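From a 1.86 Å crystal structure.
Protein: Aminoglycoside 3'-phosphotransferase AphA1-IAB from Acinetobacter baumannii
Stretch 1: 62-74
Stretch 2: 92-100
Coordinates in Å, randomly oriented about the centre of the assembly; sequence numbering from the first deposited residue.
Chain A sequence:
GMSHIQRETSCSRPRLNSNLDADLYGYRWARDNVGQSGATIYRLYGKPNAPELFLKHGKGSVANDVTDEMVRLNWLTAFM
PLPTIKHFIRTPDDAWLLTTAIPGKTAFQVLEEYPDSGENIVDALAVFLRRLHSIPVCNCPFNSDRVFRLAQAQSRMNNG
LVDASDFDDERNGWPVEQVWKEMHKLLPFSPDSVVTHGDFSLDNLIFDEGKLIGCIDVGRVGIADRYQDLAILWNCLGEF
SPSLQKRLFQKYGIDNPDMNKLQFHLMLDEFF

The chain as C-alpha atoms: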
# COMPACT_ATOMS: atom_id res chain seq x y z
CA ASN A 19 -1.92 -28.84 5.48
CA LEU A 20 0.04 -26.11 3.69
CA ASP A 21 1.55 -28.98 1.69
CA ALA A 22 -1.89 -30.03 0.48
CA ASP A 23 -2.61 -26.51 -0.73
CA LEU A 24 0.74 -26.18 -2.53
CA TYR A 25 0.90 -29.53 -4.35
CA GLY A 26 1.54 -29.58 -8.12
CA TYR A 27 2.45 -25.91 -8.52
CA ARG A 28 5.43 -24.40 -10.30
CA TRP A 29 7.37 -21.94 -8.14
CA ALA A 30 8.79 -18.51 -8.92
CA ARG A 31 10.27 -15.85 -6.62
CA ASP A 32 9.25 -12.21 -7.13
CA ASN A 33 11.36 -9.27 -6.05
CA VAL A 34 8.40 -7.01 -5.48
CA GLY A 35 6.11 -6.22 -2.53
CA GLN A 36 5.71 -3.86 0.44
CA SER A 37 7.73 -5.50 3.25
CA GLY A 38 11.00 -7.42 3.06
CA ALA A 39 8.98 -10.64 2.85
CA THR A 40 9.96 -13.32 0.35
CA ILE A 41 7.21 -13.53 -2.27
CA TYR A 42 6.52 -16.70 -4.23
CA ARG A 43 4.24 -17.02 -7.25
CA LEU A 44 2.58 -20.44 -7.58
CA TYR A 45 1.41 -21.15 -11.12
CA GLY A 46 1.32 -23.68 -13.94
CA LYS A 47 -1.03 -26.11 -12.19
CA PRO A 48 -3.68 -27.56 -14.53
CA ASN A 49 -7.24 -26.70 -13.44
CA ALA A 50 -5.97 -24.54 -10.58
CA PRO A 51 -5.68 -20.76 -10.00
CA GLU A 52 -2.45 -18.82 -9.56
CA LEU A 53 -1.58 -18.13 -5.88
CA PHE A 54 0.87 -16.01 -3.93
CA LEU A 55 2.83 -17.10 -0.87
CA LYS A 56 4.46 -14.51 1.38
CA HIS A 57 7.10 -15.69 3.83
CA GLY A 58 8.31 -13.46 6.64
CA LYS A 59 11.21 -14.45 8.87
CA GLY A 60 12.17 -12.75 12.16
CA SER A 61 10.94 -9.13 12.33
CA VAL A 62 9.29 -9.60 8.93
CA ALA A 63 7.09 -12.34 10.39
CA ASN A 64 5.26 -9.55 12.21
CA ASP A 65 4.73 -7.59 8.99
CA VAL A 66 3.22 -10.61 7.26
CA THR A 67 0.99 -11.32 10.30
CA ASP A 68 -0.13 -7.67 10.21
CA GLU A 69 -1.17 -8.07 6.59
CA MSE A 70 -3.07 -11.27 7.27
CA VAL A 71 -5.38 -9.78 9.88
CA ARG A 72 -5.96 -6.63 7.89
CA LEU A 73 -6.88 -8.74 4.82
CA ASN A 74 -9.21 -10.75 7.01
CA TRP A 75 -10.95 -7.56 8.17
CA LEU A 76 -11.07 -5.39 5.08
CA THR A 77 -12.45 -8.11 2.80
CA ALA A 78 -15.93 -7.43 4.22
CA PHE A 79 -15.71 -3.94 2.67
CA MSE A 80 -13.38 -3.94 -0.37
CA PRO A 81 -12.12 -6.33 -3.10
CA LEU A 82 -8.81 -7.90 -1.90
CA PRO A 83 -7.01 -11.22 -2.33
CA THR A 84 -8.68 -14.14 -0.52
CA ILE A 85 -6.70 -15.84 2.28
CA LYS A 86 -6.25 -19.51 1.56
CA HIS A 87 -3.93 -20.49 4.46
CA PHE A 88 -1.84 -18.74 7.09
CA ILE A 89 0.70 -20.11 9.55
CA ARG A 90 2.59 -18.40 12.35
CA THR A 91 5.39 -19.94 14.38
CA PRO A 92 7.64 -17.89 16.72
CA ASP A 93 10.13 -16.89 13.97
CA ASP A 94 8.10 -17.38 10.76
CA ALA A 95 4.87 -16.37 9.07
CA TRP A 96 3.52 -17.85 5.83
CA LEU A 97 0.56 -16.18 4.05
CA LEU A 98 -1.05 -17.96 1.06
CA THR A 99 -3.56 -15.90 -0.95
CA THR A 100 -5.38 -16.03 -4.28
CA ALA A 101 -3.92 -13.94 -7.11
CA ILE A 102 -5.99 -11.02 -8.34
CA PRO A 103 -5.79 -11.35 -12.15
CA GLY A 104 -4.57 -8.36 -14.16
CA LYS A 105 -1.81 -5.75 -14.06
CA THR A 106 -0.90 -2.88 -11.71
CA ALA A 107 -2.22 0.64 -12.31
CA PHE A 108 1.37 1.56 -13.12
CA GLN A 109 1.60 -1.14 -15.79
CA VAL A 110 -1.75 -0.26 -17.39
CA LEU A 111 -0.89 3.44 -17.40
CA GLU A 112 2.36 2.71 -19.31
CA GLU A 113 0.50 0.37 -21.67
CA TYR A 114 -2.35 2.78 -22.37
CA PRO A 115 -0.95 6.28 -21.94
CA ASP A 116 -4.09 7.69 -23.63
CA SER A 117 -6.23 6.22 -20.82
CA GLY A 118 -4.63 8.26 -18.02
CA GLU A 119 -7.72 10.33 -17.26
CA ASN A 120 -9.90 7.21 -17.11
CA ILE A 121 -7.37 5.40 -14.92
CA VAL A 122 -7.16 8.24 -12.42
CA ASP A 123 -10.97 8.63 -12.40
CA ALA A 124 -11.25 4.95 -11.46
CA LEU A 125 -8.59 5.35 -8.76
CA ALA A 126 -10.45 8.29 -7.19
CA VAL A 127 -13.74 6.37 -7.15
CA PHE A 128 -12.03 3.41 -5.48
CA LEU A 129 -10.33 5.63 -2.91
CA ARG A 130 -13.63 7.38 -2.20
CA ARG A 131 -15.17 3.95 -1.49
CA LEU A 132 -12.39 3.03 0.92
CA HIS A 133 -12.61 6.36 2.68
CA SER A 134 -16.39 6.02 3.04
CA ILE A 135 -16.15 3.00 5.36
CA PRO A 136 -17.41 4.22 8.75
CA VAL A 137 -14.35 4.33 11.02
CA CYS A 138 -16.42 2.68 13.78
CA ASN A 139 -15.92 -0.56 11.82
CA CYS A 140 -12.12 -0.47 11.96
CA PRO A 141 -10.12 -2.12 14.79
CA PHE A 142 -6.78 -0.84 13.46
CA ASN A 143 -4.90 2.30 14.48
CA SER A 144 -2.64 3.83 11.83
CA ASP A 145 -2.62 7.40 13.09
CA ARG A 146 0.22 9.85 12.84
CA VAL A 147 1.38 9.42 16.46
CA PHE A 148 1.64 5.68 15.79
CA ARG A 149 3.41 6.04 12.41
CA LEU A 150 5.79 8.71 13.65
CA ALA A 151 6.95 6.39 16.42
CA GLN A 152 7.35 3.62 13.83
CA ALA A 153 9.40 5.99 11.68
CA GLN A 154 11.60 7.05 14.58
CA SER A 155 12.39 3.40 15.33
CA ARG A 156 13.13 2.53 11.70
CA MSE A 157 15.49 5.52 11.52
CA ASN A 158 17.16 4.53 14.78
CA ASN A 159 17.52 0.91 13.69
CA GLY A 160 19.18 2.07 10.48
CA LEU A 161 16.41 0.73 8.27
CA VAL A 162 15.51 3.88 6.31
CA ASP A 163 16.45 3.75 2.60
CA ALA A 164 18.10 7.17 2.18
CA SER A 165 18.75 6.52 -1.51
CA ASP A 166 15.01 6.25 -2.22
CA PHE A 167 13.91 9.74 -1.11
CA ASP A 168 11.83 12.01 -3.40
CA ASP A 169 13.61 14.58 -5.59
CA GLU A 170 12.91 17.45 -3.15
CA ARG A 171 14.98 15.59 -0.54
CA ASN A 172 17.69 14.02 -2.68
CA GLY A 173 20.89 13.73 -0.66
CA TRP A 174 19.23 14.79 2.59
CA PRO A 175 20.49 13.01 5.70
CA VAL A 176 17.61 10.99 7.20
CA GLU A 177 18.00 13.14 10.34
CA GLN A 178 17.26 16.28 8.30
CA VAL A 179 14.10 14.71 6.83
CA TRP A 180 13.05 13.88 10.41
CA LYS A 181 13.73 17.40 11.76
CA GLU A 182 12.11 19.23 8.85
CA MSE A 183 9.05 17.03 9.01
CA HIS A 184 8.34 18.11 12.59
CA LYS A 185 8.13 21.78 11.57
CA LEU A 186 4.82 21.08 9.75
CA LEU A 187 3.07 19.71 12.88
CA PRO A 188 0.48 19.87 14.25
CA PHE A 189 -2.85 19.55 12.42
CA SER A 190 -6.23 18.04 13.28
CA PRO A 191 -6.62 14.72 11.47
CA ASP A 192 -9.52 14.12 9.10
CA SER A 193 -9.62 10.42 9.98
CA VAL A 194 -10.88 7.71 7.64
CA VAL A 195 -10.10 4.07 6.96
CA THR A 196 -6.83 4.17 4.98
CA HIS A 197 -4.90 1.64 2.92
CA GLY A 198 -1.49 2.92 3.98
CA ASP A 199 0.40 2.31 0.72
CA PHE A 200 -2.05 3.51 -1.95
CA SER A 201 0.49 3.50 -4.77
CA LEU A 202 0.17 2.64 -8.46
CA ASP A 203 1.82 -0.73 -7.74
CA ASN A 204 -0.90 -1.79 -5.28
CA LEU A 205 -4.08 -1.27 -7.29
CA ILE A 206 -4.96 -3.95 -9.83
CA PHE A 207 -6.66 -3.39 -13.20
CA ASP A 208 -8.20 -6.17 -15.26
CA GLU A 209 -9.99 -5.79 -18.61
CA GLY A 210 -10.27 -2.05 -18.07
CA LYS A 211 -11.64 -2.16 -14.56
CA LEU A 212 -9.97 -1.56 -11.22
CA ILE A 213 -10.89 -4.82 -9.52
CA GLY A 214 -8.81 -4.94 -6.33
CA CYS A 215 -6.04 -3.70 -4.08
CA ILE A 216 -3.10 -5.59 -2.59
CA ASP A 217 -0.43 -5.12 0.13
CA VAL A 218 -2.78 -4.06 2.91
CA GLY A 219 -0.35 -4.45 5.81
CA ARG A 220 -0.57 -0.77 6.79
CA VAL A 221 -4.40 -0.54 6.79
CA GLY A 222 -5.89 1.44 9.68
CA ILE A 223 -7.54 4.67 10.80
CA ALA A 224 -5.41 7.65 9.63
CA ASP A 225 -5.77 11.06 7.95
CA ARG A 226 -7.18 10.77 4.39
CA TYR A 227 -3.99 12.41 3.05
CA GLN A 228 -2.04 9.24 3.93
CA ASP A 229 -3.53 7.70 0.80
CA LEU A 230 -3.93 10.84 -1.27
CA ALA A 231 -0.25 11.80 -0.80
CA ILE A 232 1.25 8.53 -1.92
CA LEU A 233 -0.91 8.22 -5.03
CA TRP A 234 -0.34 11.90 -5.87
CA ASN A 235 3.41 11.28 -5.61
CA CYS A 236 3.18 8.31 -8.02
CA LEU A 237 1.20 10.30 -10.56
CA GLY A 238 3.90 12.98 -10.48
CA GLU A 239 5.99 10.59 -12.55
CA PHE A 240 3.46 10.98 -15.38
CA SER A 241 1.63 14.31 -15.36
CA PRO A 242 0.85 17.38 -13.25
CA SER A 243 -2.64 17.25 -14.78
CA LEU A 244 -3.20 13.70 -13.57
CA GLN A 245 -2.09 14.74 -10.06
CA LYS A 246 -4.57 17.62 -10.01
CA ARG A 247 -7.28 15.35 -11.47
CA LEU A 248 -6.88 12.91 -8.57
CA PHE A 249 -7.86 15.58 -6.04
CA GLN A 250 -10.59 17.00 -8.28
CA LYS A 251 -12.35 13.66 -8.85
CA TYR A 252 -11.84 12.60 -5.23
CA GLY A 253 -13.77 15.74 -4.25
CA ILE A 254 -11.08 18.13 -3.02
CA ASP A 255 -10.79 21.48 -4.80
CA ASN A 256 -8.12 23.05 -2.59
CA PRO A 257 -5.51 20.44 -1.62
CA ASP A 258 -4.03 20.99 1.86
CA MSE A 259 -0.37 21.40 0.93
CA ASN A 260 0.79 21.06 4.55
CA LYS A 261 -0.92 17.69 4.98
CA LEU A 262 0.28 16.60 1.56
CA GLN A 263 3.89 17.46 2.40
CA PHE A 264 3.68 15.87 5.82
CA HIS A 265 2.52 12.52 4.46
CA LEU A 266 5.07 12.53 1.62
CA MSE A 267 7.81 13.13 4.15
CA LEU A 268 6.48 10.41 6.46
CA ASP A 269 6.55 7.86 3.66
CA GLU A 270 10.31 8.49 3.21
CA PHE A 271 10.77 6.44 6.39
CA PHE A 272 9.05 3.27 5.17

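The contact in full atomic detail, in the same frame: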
# COMPACT_ATOMS: atom_id res chain seq x y z
N VAL A 62 10.20 -9.61 10.06
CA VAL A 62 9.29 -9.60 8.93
C VAL A 62 8.09 -10.53 9.13
O VAL A 62 7.02 -10.34 8.53
CB VAL A 62 10.04 -9.91 7.61
CG1 VAL A 62 9.10 -9.90 6.42
CG2 VAL A 62 11.13 -8.88 7.41
N ALA A 63 8.23 -11.51 10.02
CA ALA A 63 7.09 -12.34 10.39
C ALA A 63 5.95 -11.47 10.91
O ALA A 63 4.79 -11.74 10.63
CB ALA A 63 7.48 -13.38 11.43
N ASN A 64 6.29 -10.44 11.68
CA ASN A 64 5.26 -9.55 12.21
C ASN A 64 4.54 -8.77 11.09
O ASN A 64 3.31 -8.61 11.12
CB ASN A 64 5.86 -8.59 13.22
CG ASN A 64 6.41 -9.32 14.42
OD1 ASN A 64 5.81 -10.29 14.88
ND2 ASN A 64 7.56 -8.89 14.92
N ASP A 65 5.31 -8.31 10.11
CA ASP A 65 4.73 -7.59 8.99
C ASP A 65 3.74 -8.44 8.21
O ASP A 65 2.66 -7.98 7.84
CB ASP A 65 5.84 -7.09 8.05
CG ASP A 65 6.73 -6.04 8.71
OD1 ASP A 65 6.20 -5.12 9.36
OD2 ASP A 65 7.96 -6.16 8.58
N VAL A 66 4.11 -9.70 7.97
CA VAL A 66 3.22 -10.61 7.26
C VAL A 66 1.95 -10.93 8.10
O VAL A 66 0.84 -11.00 7.57
CB VAL A 66 3.98 -11.90 6.89
CG1 VAL A 66 3.02 -12.92 6.23
CG2 VAL A 66 5.12 -11.56 5.95
N THR A 67 2.13 -11.09 9.40
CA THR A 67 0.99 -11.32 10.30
C THR A 67 0.05 -10.11 10.29
O THR A 67 -1.18 -10.27 10.29
CB THR A 67 1.45 -11.59 11.74
OG1 THR A 67 2.35 -12.71 11.74
CG2 THR A 67 0.26 -11.91 12.63
N ASP A 68 0.64 -8.91 10.25
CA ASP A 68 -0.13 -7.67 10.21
C ASP A 68 -0.99 -7.66 8.94
O ASP A 68 -2.16 -7.27 8.98
CB ASP A 68 0.78 -6.44 10.17
CG ASP A 68 1.45 -6.16 11.49
OD1 ASP A 68 1.03 -6.72 12.52
OD2 ASP A 68 2.41 -5.35 11.50
N GLU A 69 -0.40 -8.07 7.82
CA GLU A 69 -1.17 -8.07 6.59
C GLU A 69 -2.30 -9.06 6.65
O GLU A 69 -3.41 -8.76 6.22
CB GLU A 69 -0.34 -8.32 5.32
CG GLU A 69 -1.29 -8.32 4.11
CD GLU A 69 -0.62 -8.37 2.77
OE1 GLU A 69 0.44 -9.02 2.64
OE2 GLU A 69 -1.18 -7.75 1.84
N MSE A 70 -2.04 -10.24 7.19
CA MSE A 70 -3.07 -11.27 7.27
C MSE A 70 -4.32 -10.76 7.98
O MSE A 70 -5.42 -10.94 7.48
CB MSE A 70 -2.55 -12.54 7.95
CG MSE A 70 -3.55 -13.69 7.96
SE MSE A 70 -4.77 -13.66 9.51
CE MSE A 70 -3.42 -13.83 10.86
N VAL A 71 -4.17 -10.14 9.14
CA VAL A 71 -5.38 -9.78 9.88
C VAL A 71 -6.10 -8.61 9.25
O VAL A 71 -7.32 -8.51 9.36
CB VAL A 71 -5.14 -9.46 11.36
CG1 VAL A 71 -4.71 -10.71 12.06
CG2 VAL A 71 -4.13 -8.33 11.52
N ARG A 72 -5.35 -7.73 8.61
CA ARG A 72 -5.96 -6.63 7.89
C ARG A 72 -6.73 -7.12 6.65
O ARG A 72 -7.82 -6.61 6.35
CB ARG A 72 -4.92 -5.55 7.56
CG ARG A 72 -4.65 -4.63 8.77
CD ARG A 72 -3.25 -4.03 8.76
NE ARG A 72 -2.97 -3.29 9.99
CZ ARG A 72 -2.62 -3.86 11.15
NH1 ARG A 72 -2.52 -5.18 11.24
NH2 ARG A 72 -2.38 -3.10 12.21
N LEU A 73 -6.17 -8.11 5.95
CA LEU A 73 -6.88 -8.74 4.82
C LEU A 73 -8.16 -9.38 5.32
O LEU A 73 -9.22 -9.26 4.70
CB LEU A 73 -6.04 -9.85 4.17
CG LEU A 73 -4.97 -9.56 3.12
CD1 LEU A 73 -4.14 -10.82 2.92
CD2 LEU A 73 -5.61 -9.14 1.81
N ASN A 74 -8.05 -10.08 6.43
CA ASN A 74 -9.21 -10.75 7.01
C ASN A 74 -10.33 -9.76 7.33
O ASN A 74 -11.51 -10.06 7.10
CB ASN A 74 -8.78 -11.55 8.24
CG ASN A 74 -9.89 -12.44 8.77
OD1 ASN A 74 -10.31 -13.38 8.10
ND2 ASN A 74 -10.34 -12.15 9.99
N PRO A 92 6.97 -19.04 16.08
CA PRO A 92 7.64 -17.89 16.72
C PRO A 92 8.47 -17.02 15.77
O PRO A 92 8.35 -15.80 15.85
CB PRO A 92 8.52 -18.56 17.77
CG PRO A 92 7.70 -19.73 18.21
CD PRO A 92 7.02 -20.23 16.95
N ASP A 93 9.24 -17.64 14.87
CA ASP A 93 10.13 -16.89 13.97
C ASP A 93 9.68 -16.77 12.51
O ASP A 93 10.39 -16.18 11.69
CB ASP A 93 11.53 -17.50 14.00
CG ASP A 93 12.18 -17.41 15.37
OD1 ASP A 93 11.86 -16.48 16.13
OD2 ASP A 93 13.01 -18.29 15.68
N ASP A 94 8.51 -17.31 12.16
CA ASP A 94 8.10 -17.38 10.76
C ASP A 94 6.62 -17.17 10.57
O ASP A 94 5.82 -17.59 11.39
CB ASP A 94 8.47 -18.73 10.14
CG ASP A 94 9.97 -18.96 10.09
OD1 ASP A 94 10.59 -18.58 9.07
OD2 ASP A 94 10.52 -19.52 11.06
N ALA A 95 6.27 -16.52 9.47
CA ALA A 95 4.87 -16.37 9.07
C ALA A 95 4.77 -16.69 7.58
O ALA A 95 5.59 -16.24 6.77
CB ALA A 95 4.38 -14.97 9.37
N TRP A 96 3.76 -17.49 7.23
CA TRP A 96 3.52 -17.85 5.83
C TRP A 96 2.09 -17.46 5.48
O TRP A 96 1.17 -17.93 6.13
CB TRP A 96 3.66 -19.37 5.69
CG TRP A 96 5.04 -19.88 5.99
CD1 TRP A 96 5.54 -20.22 7.22
CD2 TRP A 96 6.09 -20.12 5.05
NE1 TRP A 96 6.84 -20.65 7.10
CE2 TRP A 96 7.20 -20.60 5.78
CE3 TRP A 96 6.20 -19.97 3.66
CZ2 TRP A 96 8.41 -20.94 5.16
CZ3 TRP A 96 7.41 -20.32 3.05
CH2 TRP A 96 8.50 -20.79 3.81
N LEU A 97 1.90 -16.63 4.44
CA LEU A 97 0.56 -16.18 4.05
C LEU A 97 0.27 -16.57 2.59
O LEU A 97 0.91 -16.06 1.68
CB LEU A 97 0.48 -14.65 4.20
CG LEU A 97 -0.80 -13.95 3.70
CD1 LEU A 97 -2.06 -14.52 4.39
CD2 LEU A 97 -0.67 -12.44 3.93
N LEU A 98 -0.69 -17.47 2.39
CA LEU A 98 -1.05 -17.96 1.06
C LEU A 98 -2.36 -17.32 0.62
O LEU A 98 -3.39 -17.52 1.27
CB LEU A 98 -1.22 -19.49 1.09
CG LEU A 98 -1.51 -20.15 -0.28
CD1 LEU A 98 -0.32 -19.99 -1.25
CD2 LEU A 98 -1.89 -21.62 -0.14
N THR A 99 -2.35 -16.57 -0.49
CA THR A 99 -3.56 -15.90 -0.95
C THR A 99 -3.82 -16.17 -2.43
O THR A 99 -2.91 -16.56 -3.17
CB THR A 99 -3.47 -14.37 -0.77
OG1 THR A 99 -2.47 -13.84 -1.64
CG2 THR A 99 -3.12 -14.01 0.69
N THR A 100 -5.05 -15.95 -2.87
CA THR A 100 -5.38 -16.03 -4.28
C THR A 100 -4.73 -14.87 -5.04
O THR A 100 -4.48 -13.82 -4.46
CB THR A 100 -6.91 -15.99 -4.50
OG1 THR A 100 -7.44 -14.74 -4.03
CG2 THR A 100 -7.57 -17.14 -3.79

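Helix 62-74 lies across strand 94-100, with their N-to-C directions 35° apart. The axes approach to 6.9 Å. No hydrogen bond crosses between the two stretches; the contact is van der Waals packing.

The fit is tightest near A63 and A95, whose CA atoms are 4.8 Å apart. Both side chains are single methyls, so the backbones can come close. A95 CB sits 3.5 Å from A63 O and 4.0 Å from A63 CB. T67 OG1 donates a hydrogen bond to that same A63 O (2.9 Å) and lies 3.9 Å from A95 CB. V66 CB, 4.0 Å from A95 CB, adds another wall to this small pocket. A63 CB in turn rests over the backbone where the strand begins, 4.0 Å from both D93 O and D94 C.

Farther along, the strand offers a larger bump. L97 buries the most area in the contact and fits among V66, E69, M70 and L73 on the helix. V66 CG1 meets L97 CB at 3.7 Å. M70 CG lies 4.0 Å from L97 CD1, although the end of this selenomethionine leads away. L73 CD1 is 4.0 Å from L97 CD2 and also 4.0 Å from T99 CG2. E69 OE1 lies 3.8 Å from L97 CD2; its hydrogen bonding is met elsewhere in the structure.

A95, L97 and T99 point toward the helix, as strand alternation allows; W96 points away.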